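Local atomic coordinates of alpha-glucosidase ([Eubacterium] rectale, PDB entry 6PNR), a protein that is a family 31 glycoside hydrolase, a sulfoquinovosidase that probably releases sulfoquinovose from alpha-linked sulfoquinovosides such as those derived from sulfolipid. Residues F339-K342 and S346-L349. Residues are numbered along the deposited sequence; the frame is centred on the assembly and turned at random.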
loop_
_atom_site.group_PDB
_atom_site.type_symbol
_atom_site.label_atom_id
_atom_site.label_comp_id
_atom_site.label_asym_id
_atom_site.label_seq_id
_atom_site.Cartn_x
_atom_site.Cartn_y
_atom_site.Cartn_z
ATOM N N PHE A 339 34.125 4.577 11.486
ATOM C CA PHE A 339 32.686 4.505 11.284
ATOM C C PHE A 339 32.249 5.436 10.159
ATOM O O PHE A 339 32.835 6.502 9.947
ATOM C CB PHE A 339 31.924 4.876 12.567
ATOM C CG PHE A 339 32.055 3.862 13.678
ATOM C CD1 PHE A 339 31.666 2.545 13.486
ATOM C CD2 PHE A 339 32.532 4.237 14.928
ATOM C CE1 PHE A 339 31.772 1.609 14.522
ATOM C CE2 PHE A 339 32.645 3.316 15.955
ATOM C CZ PHE A 339 32.263 1.998 15.753
ATOM N N ALA A 340 31.197 5.032 9.453
ATOM C CA ALA A 340 30.524 5.947 8.535
ATOM C C ALA A 340 30.020 7.181 9.281
ATOM O O ALA A 340 29.590 7.105 10.435
ATOM C CB ALA A 340 29.358 5.243 7.848
ATOM N N THR A 341 30.050 8.326 8.601
ATOM C CA THR A 341 29.788 9.615 9.229
ATOM C C THR A 341 28.642 10.337 8.537
ATOM O O THR A 341 28.262 10.016 7.409
ATOM C CB THR A 341 31.036 10.511 9.197
ATOM O OG1 THR A 341 31.537 10.580 7.855
ATOM C CG2 THR A 341 32.113 9.947 10.099
ATOM N N LYS A 342 28.091 11.331 9.225
ATOM C CA LYS A 342 27.048 12.153 8.637
ATOM C C LYS A 342 27.666 13.344 7.906
ATOM O O LYS A 342 28.877 13.570 7.947
ATOM C CB LYS A 342 26.074 12.637 9.711
ATOM C CG LYS A 342 25.642 11.572 10.694
ATOM C CD LYS A 342 24.614 12.124 11.648
ATOM C CE LYS A 342 23.230 12.141 11.017
ATOM N NZ LYS A 342 22.409 10.970 11.473
ATOM N N SER A 346 29.833 13.948 12.325
ATOM C CA SER A 346 29.741 13.012 13.439
ATOM C C SER A 346 29.543 11.584 12.931
ATOM O O SER A 346 29.137 11.355 11.790
ATOM C CB SER A 346 28.591 13.395 14.371
ATOM O OG SER A 346 27.343 13.376 13.690
ATOM N N ASP A 347 29.844 10.615 13.796
ATOM C CA ASP A 347 29.562 9.226 13.454
ATOM C C ASP A 347 28.058 9.004 13.374
ATOM O O ASP A 347 27.291 9.495 14.206
ATOM C CB ASP A 347 30.176 8.270 14.473
ATOM C CG ASP A 347 31.683 8.275 14.436
ATOM O OD1 ASP A 347 32.242 8.718 13.405
ATOM O OD2 ASP A 347 32.305 7.837 15.431
ATOM N N TYR A 348 27.632 8.285 12.344
ATOM C CA TYR A 348 26.224 7.961 12.194
ATOM C C TYR A 348 25.891 6.836 13.168
ATOM O O TYR A 348 26.540 5.786 13.150
ATOM C CB TYR A 348 25.933 7.569 10.745
ATOM C CG TYR A 348 24.471 7.602 10.352
ATOM C CD1 TYR A 348 23.509 6.943 11.106
ATOM C CD2 TYR A 348 24.055 8.300 9.224
ATOM C CE1 TYR A 348 22.169 6.970 10.738
ATOM C CE2 TYR A 348 22.722 8.332 8.854
ATOM C CZ TYR A 348 21.782 7.665 9.620
ATOM O OH TYR A 348 20.451 7.692 9.262
ATOM N N LEU A 349 24.911 7.063 14.037
ATOM C CA LEU A 349 24.453 6.051 14.982
ATOM C C LEU A 349 23.098 5.547 14.508
ATOM O O LEU A 349 22.115 6.290 14.534
ATOM C CB LEU A 349 24.377 6.605 16.402
ATOM C CG LEU A 349 25.733 6.768 17.106
ATOM C CD1 LEU A 349 25.546 7.180 18.545
ATOM C CD2 LEU A 349 26.529 5.480 17.034
HETATM O O HOH W 1 34.399 7.463 12.132
HETATM O O HOH W 2 28.453 4.853 11.668
HETATM O O HOH W 3 23.500 9.555 14.308
#
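Thr-341 and Asp-347 form a single antiparallel bridge at the neck of a short surface loop. The loop belongs to the glycoside hydrolase family 31 TIM-barrel domain. It lies between helix 328-335 and strand 349-351, in the excursion between the parallel strands 314-319 and 386-389. Thr-341 and Asp-347 are a non-hydrogen-bonded pair, with their CA atoms 4.2 Å apart. Backbone bonds flank them. Tyr-348 N donates to Ala-340 O at 3.0 Å in an almost straight bond. Lys-342 N donates to Ser-346 O at 2.8 Å. A water gives hydrogen bonds to both Ala-340 O and Tyr-348 O, so Ala-340 O accepts from two donors.

The main side-chain contact is a cation-pi interaction. Lys-342 NZ sits over one face of the Tyr-348 ring, 3.7 Å from the ring centroid and 10° off the normal. The lysine chain runs extended through chi2, then bends at chi3 (80°) and again at chi4, which brings the ammonium over the ring. On the way its CD passes Ser-346 OG at 3.6 Å; that hydroxyl is hydrogen-bonded to Asp-344. Tyr-348 OH is hydrogen-bonded to Asp-398, which ties the far end of the ring to a neighbouring loop. With an alanine at Tyr-348, the lysine ammonium would probably lose its aromatic face and Asp-398 its hydroxyl partner.

Asp-347 lies across the Phe-339 side chain at about a right angle. The carboxylate and ring planes are 72° apart. Asp-347 OD2 meets the ring edge near its plane, 3.6 Å from Phe-339 CD2. The ring itself stacks with Tyr-330. Asp-347 OD1 rests 3.5 Å from the Thr-341 methyl CG2. A water that accepts from Phe-339 N at 3.0 Å also lies within hydrogen-bonding distance of Asp-347 OD1.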